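Local atomic coordinates of oxidoreductase, 2OG-Fe(II) oxygenase family (Burkholderia pseudomallei, PDB entry 6N1F), a protein that probably acts as an iron-dependent oxidoreductase of the 2-oxoglutarate/iron oxygenase family and holds a ferric ion. Residues A[91-96]-A[141-146]; A[160-165]-A[231-236]; A[166-171]-A[224-229]. One frame throughout, in Å; residues are numbered along the deposited sequence.

Interaction 1 of 3, residues A[91-96]-A[141-146]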
loop_
_atom_site.group_PDB
_atom_site.type_symbol
_atom_site.label_atom_id
_atom_site.label_comp_id
_atom_site.label_asym_id
_atom_site.label_seq_id
_atom_site.Cartn_x
_atom_site.Cartn_y
_atom_site.Cartn_z
ATOM N N ARG A 91 -13.225 -0.742 0.718
ATOM C CA ARG A 91 -13.780 -0.606 -0.629
ATOM C C ARG A 91 -12.868 -1.349 -1.592
ATOM O O ARG A 91 -11.773 -0.876 -1.904
ATOM C CB ARG A 91 -13.906 0.863 -1.019
ATOM C CG ARG A 91 -15.135 1.516 -0.465
ATOM C CD ARG A 91 -14.950 3.007 -0.315
ATOM N NE ARG A 91 -16.234 3.683 -0.160
ATOM C CZ ARG A 91 -16.371 4.971 0.130
ATOM N NH1 ARG A 91 -15.299 5.721 0.303
ATOM N NH2 ARG A 91 -17.579 5.509 0.242
ATOM N N ARG A 92 -13.309 -2.507 -2.055
ATOM C CA ARG A 92 -12.448 -3.351 -2.865
ATOM C C ARG A 92 -12.404 -2.868 -4.312
ATOM O O ARG A 92 -13.411 -2.448 -4.884
ATOM C CB ARG A 92 -12.920 -4.800 -2.799
ATOM C CG ARG A 92 -13.053 -5.289 -1.393
ATOM C CD ARG A 92 -13.033 -6.795 -1.304
ATOM N NE ARG A 92 -13.258 -7.210 0.077
ATOM C CZ ARG A 92 -12.315 -7.224 1.012
ATOM N NH1 ARG A 92 -11.075 -6.856 0.710
ATOM N NH2 ARG A 92 -12.610 -7.606 2.244
ATOM N N ILE A 93 -11.207 -2.896 -4.877
ATOM C CA ILE A 93 -10.978 -2.617 -6.284
ATOM C C ILE A 93 -10.587 -3.885 -7.030
ATOM O O ILE A 93 -11.141 -4.201 -8.085
ATOM C CB ILE A 93 -9.903 -1.520 -6.444
ATOM C CG1 ILE A 93 -10.492 -0.150 -6.078
ATOM C CG2 ILE A 93 -9.340 -1.516 -7.858
ATOM C CD1 ILE A 93 -9.551 0.777 -5.267
HETATM N N MSE A 94 -9.651 -4.637 -6.473
HETATM C CA MSE A 94 -9.254 -5.923 -7.009
HETATM C C MSE A 94 -9.079 -6.965 -5.905
HETATM O O MSE A 94 -8.441 -6.672 -4.890
HETATM C CB MSE A 94 -7.965 -5.759 -7.777
HETATM C CG MSE A 94 -7.342 -7.031 -8.204
HETATM SE SE MSE A 94 -6.321 -6.613 -9.785
HETATM C CE MSE A 94 -7.753 -6.605 -11.089
ATOM N N VAL A 95 -9.629 -8.169 -6.101
ATOM C CA VAL A 95 -9.550 -9.243 -5.117
ATOM C C VAL A 95 -8.618 -10.332 -5.638
ATOM O O VAL A 95 -8.411 -10.487 -6.844
ATOM C CB VAL A 95 -10.939 -9.833 -4.783
ATOM C CG1 VAL A 95 -11.889 -8.753 -4.297
ATOM C CG2 VAL A 95 -11.516 -10.549 -5.985
ATOM N N ASP A 96 -8.069 -11.123 -4.702
ATOM C CA ASP A 96 -7.042 -12.123 -5.008
ATOM C C ASP A 96 -7.188 -13.325 -4.064
ATOM O O ASP A 96 -6.335 -13.602 -3.219
ATOM C CB ASP A 96 -5.643 -11.507 -4.910
ATOM C CG ASP A 96 -4.560 -12.440 -5.408
ATOM O OD1 ASP A 96 -4.898 -13.410 -6.113
ATOM O OD2 ASP A 96 -3.375 -12.208 -5.087
ATOM N N CYS A 141 -5.968 -4.821 -4.601
ATOM C CA CYS A 141 -6.065 -3.375 -4.465
ATOM C C CYS A 141 -7.363 -3.021 -3.756
ATOM O O CYS A 141 -8.431 -3.500 -4.149
ATOM C CB CYS A 141 -6.002 -2.708 -5.841
ATOM S SG CYS A 141 -6.160 -0.911 -5.802
ATOM N N GLN A 142 -7.277 -2.191 -2.717
ATOM C CA GLN A 142 -8.460 -1.812 -1.955
ATOM C C GLN A 142 -8.191 -0.521 -1.187
ATOM O O GLN A 142 -7.042 -0.138 -0.950
ATOM C CB GLN A 142 -8.888 -2.932 -0.995
ATOM C CG GLN A 142 -7.901 -3.137 0.164
ATOM C CD GLN A 142 -8.120 -4.421 0.906
ATOM O OE1 GLN A 142 -8.134 -5.498 0.309
ATOM N NE2 GLN A 142 -8.299 -4.324 2.229
ATOM N N ILE A 143 -9.280 0.149 -0.810
ATOM C CA ILE A 143 -9.242 1.332 0.041
ATOM C C ILE A 143 -9.622 0.890 1.450
ATOM O O ILE A 143 -10.692 0.297 1.646
ATOM C CB ILE A 143 -10.205 2.426 -0.454
ATOM C CG1 ILE A 143 -10.022 2.720 -1.943
ATOM C CG2 ILE A 143 -9.992 3.696 0.324
ATOM C CD1 ILE A 143 -8.864 3.599 -2.223
ATOM N N ASN A 144 -8.748 1.164 2.426
ATOM C CA ASN A 144 -9.009 0.866 3.831
ATOM C C ASN A 144 -9.334 2.157 4.554
ATOM O O ASN A 144 -8.504 3.071 4.597
ATOM C CB ASN A 144 -7.809 0.205 4.500
ATOM C CG ASN A 144 -7.586 -1.190 4.019
ATOM O OD1 ASN A 144 -8.491 -1.822 3.474
ATOM N ND2 ASN A 144 -6.381 -1.696 4.224
ATOM N N ARG A 145 -10.521 2.225 5.145
ATOM C CA ARG A 145 -10.950 3.393 5.902
ATOM C C ARG A 145 -10.970 3.026 7.384
ATOM O O ARG A 145 -11.860 2.300 7.847
ATOM C CB ARG A 145 -12.308 3.871 5.406
ATOM C CG ARG A 145 -12.845 5.076 6.144
ATOM C CD ARG A 145 -14.095 5.581 5.457
ATOM N NE ARG A 145 -14.964 6.290 6.383
ATOM C CZ ARG A 145 -16.009 5.742 6.987
ATOM N NH1 ARG A 145 -16.324 4.470 6.762
ATOM N NH2 ARG A 145 -16.743 6.467 7.820
HETATM N N MSE A 146 -9.987 3.528 8.123
HETATM C CA MSE A 146 -9.778 3.112 9.502
HETATM C C MSE A 146 -10.269 4.187 10.451
HETATM O O MSE A 146 -9.826 5.341 10.378
HETATM C CB MSE A 146 -8.292 2.809 9.762
HETATM C CG MSE A 146 -7.703 1.708 8.882
HETATM SE SE MSE A 146 -5.813 1.434 9.300
HETATM C CE MSE A 146 -5.946 0.856 11.155
HETATM O O HOH W 1 -9.121 -6.635 -1.994
#
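Ile93 and Met94 both turn their backbone N-H toward the carbonyl of Cys141, forming a classic beta bulge in an otherwise regular antiparallel pairing. The Met94 N to Cys141 O bond, 2.9 Å, is nearly straight and uses a lone pair in the carbonyl plane, whereas Ile93 N donates from a tilted position. Before the bulge, Arg91 and Ile143 exchange two backbone bonds. The extra residue lets Ile93 lean toward the opposite strand: with CG1 anti to its carbonyl carbon (chi1 -74°), it brings Ile93 CD1 within 3.8 Å of Cys141 SG and 3.9 Å of Ile143 CG1. A branched, wholly apolar side chain suits this buried place, and the small, weakly polar thiol of Cys141 leaves room for it. Gln142 faces the other way. Its CG sits between backbone N and carbonyl carbon (chi1 69°), and the rest of the chain is extended, running alongside Arg92. Gln142 NE2 donates to Asn144 OD1 at 2.8 Å, in the amide plane, which fixes the rotation of the amide and leaves OE1 on the other side of it, toward Arg92 and Met94. Gln142 OE1 accepts from a water 2.8 Å away that also donates to Met94 O; Arg140 supplies a further bond to OE1. The guanidinium of Arg92 forms a salt bridge to Glu75 through NE. Strand 137-147 lies between 88-92 and 218-227 in the large antiparallel sheet, while after the corner at Ile93 the chain leaves to pair 94-95 with 103-104, and helix 109-117 packs over Ile93, Met94 and Cys141.

Interaction 2 of 3, residues A[160-165]-A[231-236]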
loop_
_atom_site.group_PDB
_atom_site.type_symbol
_atom_site.label_atom_id
_atom_site.label_comp_id
_atom_site.label_asym_id
_atom_site.label_seq_id
_atom_site.Cartn_x
_atom_site.Cartn_y
_atom_site.Cartn_z
ATOM N N SER A 160 -1.370 -14.010 2.800
ATOM C CA SER A 160 -2.497 -14.013 1.870
ATOM C C SER A 160 -2.098 -14.605 0.525
ATOM O O SER A 160 -2.904 -15.280 -0.127
ATOM C CB SER A 160 -3.032 -12.596 1.683
ATOM O OG SER A 160 -3.546 -12.091 2.897
ATOM N N ASN A 161 -0.864 -14.363 0.096
ATOM C CA ASN A 161 -0.364 -14.840 -1.185
ATOM C C ASN A 161 1.157 -14.862 -1.115
ATOM O O ASN A 161 1.787 -13.804 -1.011
ATOM C CB ASN A 161 -0.869 -13.945 -2.318
ATOM C CG ASN A 161 -0.492 -14.459 -3.706
ATOM O OD1 ASN A 161 0.545 -15.095 -3.893
ATOM N ND2 ASN A 161 -1.338 -14.176 -4.687
ATOM N N PRO A 162 1.780 -16.044 -1.165
ATOM C CA PRO A 162 3.241 -16.122 -1.012
ATOM C C PRO A 162 4.020 -15.463 -2.133
ATOM O O PRO A 162 5.247 -15.367 -2.025
ATOM C CB PRO A 162 3.503 -17.634 -0.990
ATOM C CG PRO A 162 2.389 -18.199 -1.802
ATOM C CD PRO A 162 1.190 -17.364 -1.448
ATOM N N ASP A 163 3.365 -15.012 -3.199
ATOM C CA ASP A 163 4.048 -14.402 -4.332
ATOM C C ASP A 163 4.002 -12.879 -4.312
ATOM O O ASP A 163 4.534 -12.249 -5.227
ATOM C CB ASP A 163 3.456 -14.924 -5.649
ATOM C CG ASP A 163 3.607 -16.424 -5.801
ATOM O OD1 ASP A 163 4.734 -16.938 -5.640
ATOM O OD2 ASP A 163 2.592 -17.104 -6.067
ATOM N N TYR A 164 3.387 -12.268 -3.304
ATOM C CA TYR A 164 3.448 -10.815 -3.187
ATOM C C TYR A 164 4.873 -10.397 -2.854
ATOM O O TYR A 164 5.434 -10.851 -1.852
ATOM C CB TYR A 164 2.504 -10.320 -2.100
ATOM C CG TYR A 164 1.033 -10.398 -2.401
ATOM C CD1 TYR A 164 0.568 -10.624 -3.680
ATOM C CD2 TYR A 164 0.107 -10.225 -1.386
ATOM C CE1 TYR A 164 -0.788 -10.684 -3.936
ATOM C CE2 TYR A 164 -1.236 -10.276 -1.630
ATOM C CZ TYR A 164 -1.684 -10.507 -2.897
ATOM O OH TYR A 164 -3.039 -10.553 -3.111
ATOM N N GLU A 165 5.463 -9.528 -3.677
ATOM C CA GLU A 165 6.815 -9.038 -3.422
ATOM C C GLU A 165 6.843 -7.652 -2.806
ATOM O O GLU A 165 7.720 -7.348 -1.994
ATOM C CB GLU A 165 7.623 -8.990 -4.710
ATOM C CG GLU A 165 8.221 -10.281 -5.142
ATOM C CD GLU A 165 9.100 -10.073 -6.342
ATOM O OE1 GLU A 165 8.890 -10.767 -7.356
ATOM O OE2 GLU A 165 9.979 -9.185 -6.271
ATOM N N GLY A 231 -0.534 -15.934 -12.400
ATOM C CA GLY A 231 -1.382 -17.098 -12.295
ATOM C C GLY A 231 -2.157 -17.098 -10.987
ATOM O O GLY A 231 -2.254 -16.098 -10.272
ATOM N N ALA A 232 -2.710 -18.261 -10.668
ATOM C CA ALA A 232 -3.553 -18.358 -9.489
ATOM C C ALA A 232 -2.736 -18.185 -8.211
ATOM O O ALA A 232 -1.538 -18.487 -8.159
ATOM C CB ALA A 232 -4.294 -19.692 -9.463
ATOM N N ASN A 233 -3.401 -17.673 -7.178
ATOM C CA ASN A 233 -2.806 -17.527 -5.855
ATOM C C ASN A 233 -2.400 -18.893 -5.315
ATOM O O ASN A 233 -3.260 -19.730 -5.025
ATOM C CB ASN A 233 -3.794 -16.838 -4.909
ATOM C CG ASN A 233 -3.163 -16.426 -3.596
ATOM O OD1 ASN A 233 -2.216 -17.054 -3.124
ATOM N ND2 ASN A 233 -3.693 -15.366 -2.990
ATOM N N ARG A 234 -1.097 -19.129 -5.173
ATOM C CA ARG A 234 -0.691 -20.447 -4.691
ATOM C C ARG A 234 -0.966 -20.659 -3.200
ATOM O O ARG A 234 -0.547 -21.701 -2.670
ATOM C CB ARG A 234 0.790 -20.696 -4.985
ATOM C CG ARG A 234 1.098 -20.948 -6.455
ATOM C CD ARG A 234 2.405 -21.725 -6.647
ATOM N NE ARG A 234 3.473 -21.287 -5.750
ATOM C CZ ARG A 234 4.056 -20.096 -5.813
ATOM N NH1 ARG A 234 3.665 -19.220 -6.720
ATOM N NH2 ARG A 234 5.021 -19.772 -4.965
ATOM N N ARG A 235 -1.626 -19.752 -2.486
ATOM C CA ARG A 235 -2.072 -20.067 -1.137
ATOM C C ARG A 235 -3.253 -21.026 -1.212
ATOM O O ARG A 235 -4.240 -20.760 -1.905
ATOM C CB ARG A 235 -2.460 -18.800 -0.384
ATOM C CG ARG A 235 -2.474 -18.959 1.132
ATOM C CD ARG A 235 -3.831 -18.604 1.703
ATOM N NE ARG A 235 -4.347 -17.367 1.125
ATOM C CZ ARG A 235 -5.474 -16.779 1.509
ATOM N NH1 ARG A 235 -6.202 -17.320 2.479
ATOM N NH2 ARG A 235 -5.872 -15.653 0.926
ATOM N N ALA A 236 -3.144 -22.148 -0.507
ATOM C CA ALA A 236 -4.171 -23.178 -0.576
ATOM C C ALA A 236 -5.510 -22.647 -0.082
ATOM O O ALA A 236 -5.590 -21.993 0.962
ATOM C CB ALA A 236 -3.747 -24.394 0.247
#
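Asn233 and Asn161 lay their amides against each other, stacked with planes 25° apart and running in opposite directions. Asn233 can be followed outward. Asn233 CB lies 3.6 Å from Asn161 ND2, and Asn233 CG comes within 3.1 Å of the same atom. At the tip Asn233 OD1 turns back to accept from the backbone N of Arg235 at 2.8 Å, while Asn233 ND2 reaches across to donate to Ser160 O at 3.0 Å; a second hydrogen bond takes ND2 to Asp96 O. Asn161 likewise uses OD1 on the N-H of Asp163, so each asparagine closes an Asx turn. Asparagine suits both places because one short side chain offers an acceptor for its own turn, a donor for another part of the chain and a flat face for stacking. The first of these turns overlaps a type I beta turn from Asn161 to Tyr164, in the loop between strands 152-153 and 166-171, which also carries the iron ligands His155 and Asp157; the second shapes the C-terminal tail. Ser160 O is gripped from both faces of its carbonyl plane, since Arg235 NE, 2.8 Å away, approaches from the face opposite Asn233 ND2. Arg235 CB touches Pro162 CD. Farther out, the exposed Arg234 bends at chi3 (-41°) to bring its guanidinium to Asp163 in a salt bridge, Arg234 NH2 meeting Asp163 OD1 on the syn side at 2.9 Å with the two planes 45° apart.

Interaction 3 of 3, residues A[166-171]-A[224-229]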
loop_
_atom_site.group_PDB
_atom_site.type_symbol
_atom_site.label_atom_id
_atom_site.label_comp_id
_atom_site.label_asym_id
_atom_site.label_seq_id
_atom_site.Cartn_x
_atom_site.Cartn_y
_atom_site.Cartn_z
ATOM N N PHE A 166 5.935 -6.783 -3.211
ATOM C CA PHE A 166 5.937 -5.423 -2.716
ATOM C C PHE A 166 4.510 -5.001 -2.479
ATOM O O PHE A 166 3.574 -5.514 -3.094
ATOM C CB PHE A 166 6.607 -4.435 -3.676
ATOM C CG PHE A 166 8.059 -4.706 -3.907
ATOM C CD1 PHE A 166 9.008 -4.335 -2.964
ATOM C CD2 PHE A 166 8.477 -5.333 -5.071
ATOM C CE1 PHE A 166 10.354 -4.588 -3.185
ATOM C CE2 PHE A 166 9.816 -5.587 -5.296
ATOM C CZ PHE A 166 10.756 -5.218 -4.352
ATOM N N SER A 167 4.370 -4.062 -1.569
ATOM C CA SER A 167 3.114 -3.437 -1.238
ATOM C C SER A 167 3.280 -1.939 -1.445
ATOM O O SER A 167 4.354 -1.391 -1.187
ATOM C CB SER A 167 2.737 -3.763 0.221
ATOM O OG SER A 167 1.600 -3.034 0.616
ATOM N N VAL A 168 2.231 -1.283 -1.937
ATOM C CA VAL A 168 2.214 0.159 -2.140
ATOM C C VAL A 168 0.998 0.716 -1.420
ATOM O O VAL A 168 -0.095 0.149 -1.509
ATOM C CB VAL A 168 2.178 0.553 -3.634
ATOM C CG1 VAL A 168 2.190 2.043 -3.764
ATOM C CG2 VAL A 168 3.372 -0.035 -4.353
ATOM N N VAL A 169 1.189 1.819 -0.700
ATOM C CA VAL A 169 0.137 2.422 0.108
ATOM C C VAL A 169 0.136 3.912 -0.128
ATOM O O VAL A 169 1.134 4.585 0.152
ATOM C CB VAL A 169 0.320 2.133 1.603
ATOM C CG1 VAL A 169 -0.873 2.661 2.354
ATOM C CG2 VAL A 169 0.480 0.664 1.809
ATOM N N ILE A 170 -0.988 4.432 -0.603
ATOM C CA ILE A 170 -1.173 5.850 -0.865
ATOM C C ILE A 170 -2.048 6.407 0.238
ATOM O O ILE A 170 -3.142 5.885 0.478
ATOM C CB ILE A 170 -1.836 6.084 -2.225
ATOM C CG1 ILE A 170 -1.088 5.318 -3.306
ATOM C CG2 ILE A 170 -1.911 7.579 -2.546
ATOM C CD1 ILE A 170 -1.711 5.509 -4.665
ATOM N N GLN A 171 -1.593 7.468 0.899
ATOM C CA GLN A 171 -2.336 8.017 2.030
ATOM C C GLN A 171 -3.310 9.057 1.512
ATOM O O GLN A 171 -2.903 10.091 0.970
ATOM C CB GLN A 171 -1.421 8.628 3.090
ATOM C CG GLN A 171 -2.159 9.095 4.361
ATOM C CD GLN A 171 -2.912 7.967 5.067
ATOM O OE1 GLN A 171 -3.987 8.179 5.637
ATOM N NE2 GLN A 171 -2.352 6.768 5.023
ATOM N N TYR A 224 -2.179 -1.603 -2.433
ATOM C CA TYR A 224 -2.154 -2.614 -3.485
ATOM C C TYR A 224 -0.860 -3.407 -3.435
ATOM O O TYR A 224 0.125 -2.998 -2.817
ATOM C CB TYR A 224 -2.373 -2.030 -4.892
ATOM C CG TYR A 224 -1.503 -0.874 -5.375
ATOM C CD1 TYR A 224 -0.578 -1.055 -6.402
ATOM C CD2 TYR A 224 -1.669 0.411 -4.870
ATOM C CE1 TYR A 224 0.192 0.010 -6.885
ATOM C CE2 TYR A 224 -0.901 1.483 -5.343
ATOM C CZ TYR A 224 0.020 1.277 -6.342
ATOM O OH TYR A 224 0.766 2.345 -6.783
ATOM N N PHE A 225 -0.875 -4.546 -4.128
ATOM C CA PHE A 225 0.152 -5.566 -3.996
ATOM C C PHE A 225 0.673 -5.971 -5.368
ATOM O O PHE A 225 -0.102 -6.174 -6.305
ATOM C CB PHE A 225 -0.408 -6.779 -3.243
ATOM C CG PHE A 225 -0.903 -6.442 -1.855
ATOM C CD1 PHE A 225 -0.071 -6.571 -0.759
ATOM C CD2 PHE A 225 -2.189 -5.965 -1.661
ATOM C CE1 PHE A 225 -0.514 -6.253 0.507
ATOM C CE2 PHE A 225 -2.639 -5.643 -0.403
ATOM C CZ PHE A 225 -1.803 -5.790 0.685
ATOM N N TYR A 226 1.993 -6.081 -5.471
ATOM C CA TYR A 226 2.690 -6.375 -6.713
ATOM C C TYR A 226 3.302 -7.771 -6.651
ATOM O O TYR A 226 3.917 -8.148 -5.646
ATOM C CB TYR A 226 3.809 -5.356 -6.970
ATOM C CG TYR A 226 3.446 -4.084 -7.698
ATOM C CD1 TYR A 226 3.103 -4.103 -9.042
ATOM C CD2 TYR A 226 3.499 -2.852 -7.059
ATOM C CE1 TYR A 226 2.805 -2.939 -9.733
ATOM C CE2 TYR A 226 3.193 -1.674 -7.746
ATOM C CZ TYR A 226 2.847 -1.730 -9.079
ATOM O OH TYR A 226 2.538 -0.586 -9.775
ATOM N N SER A 227 3.137 -8.526 -7.731
ATOM C CA SER A 227 3.752 -9.833 -7.901
ATOM C C SER A 227 4.204 -9.968 -9.349
ATOM O O SER A 227 3.614 -9.367 -10.247
ATOM C CB SER A 227 2.774 -10.963 -7.546
ATOM O OG SER A 227 3.332 -12.251 -7.785
ATOM N N ARG A 228 5.263 -10.750 -9.571
ATOM C CA ARG A 228 5.612 -11.155 -10.930
ATOM C C ARG A 228 4.768 -12.324 -11.414
ATOM O O ARG A 228 4.774 -12.626 -12.607
ATOM C CB ARG A 228 7.090 -11.533 -11.023
ATOM C CG ARG A 228 8.058 -10.418 -10.704
ATOM C CD ARG A 228 9.474 -10.960 -10.638
ATOM N NE ARG A 228 9.592 -12.025 -9.644
ATOM C CZ ARG A 228 9.760 -13.315 -9.926
ATOM N NH1 ARG A 228 9.859 -13.734 -11.184
ATOM N NH2 ARG A 228 9.844 -14.193 -8.938
ATOM N N HIS A 229 4.046 -12.984 -10.522
ATOM C CA HIS A 229 3.176 -14.088 -10.897
ATOM C C HIS A 229 1.782 -13.554 -11.164
ATOM O O HIS A 229 1.207 -12.860 -10.322
ATOM C CB HIS A 229 3.129 -15.144 -9.788
ATOM C CG HIS A 229 2.305 -16.346 -10.127
ATOM N ND1 HIS A 229 2.523 -17.106 -11.258
ATOM C CD2 HIS A 229 1.275 -16.933 -9.471
ATOM C CE1 HIS A 229 1.658 -18.106 -11.286
ATOM N NE2 HIS A 229 0.888 -18.022 -10.216
#
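Tyr224 holds CG between its backbone N and carbonyl carbon (chi1 53°), and this turns the ring toward the neighbouring strand until one face lies against Val168. Val168 CB stands 3.7 Å from the centroid of the Tyr224 ring, close to the ring normal, making a CH-pi contact. Its two methyls then divide the work. Val168 CG1, set anti to the backbone N (chi1 -179°), reaches the phenol end, 3.5 Å from Tyr224 CZ; the other methyl, Val168 CG2, meets the edge of the Tyr226 ring at CE2, 3.8 Å off. A beta-branched valine is apt here, because it fits two aromatic rings at once while keeping the strand extended. Ile170 CD1 adds a looser touch in the plane of the Tyr224 ring, at its edge. The backbones pair in antiparallel fashion: Val168 and Tyr224 exchange two bonds, while of the two linking Phe166 and Tyr226 the one given by Phe166 N is long and weak. On the opposite face of the sheet Ser167 and Phe225 form a non-hydrogen-bonded pair. The small serine accommodates the Phe225 ring, which stacks on Tyr164 and packs against the iron ligand Asp157. Strands 166-171 and 218-227 thus belong to the double-stranded beta-helix core expected of this oxygenase family; the Ser167 and Phe225 side faces the iron, which is held by His155, Asp157 and His209, the facial triad of two histidines and one carboxylate.

Interactions 1 and 3 belong to the same large antiparallel sheet: strand 137-147 of the first neighbours strand 218-227 of the third, and Cys141 CB packs on Tyr224 CB. Interaction 3 is the deepest, aromatic and aliphatic on one face and near the iron on the other; interaction 1 lies farther out, mixing apolar packing under a helix with polar groups and a water. Interaction 2 closes the loops beyond the strand ends near the surface, relying on amides, a shared carbonyl and a salt bridge. It encloses interaction 3 in sequence, joined to it by the Glu165–Arg228 salt bridge, and Asp96 ties it to interaction 1 through Asn161 and Tyr164.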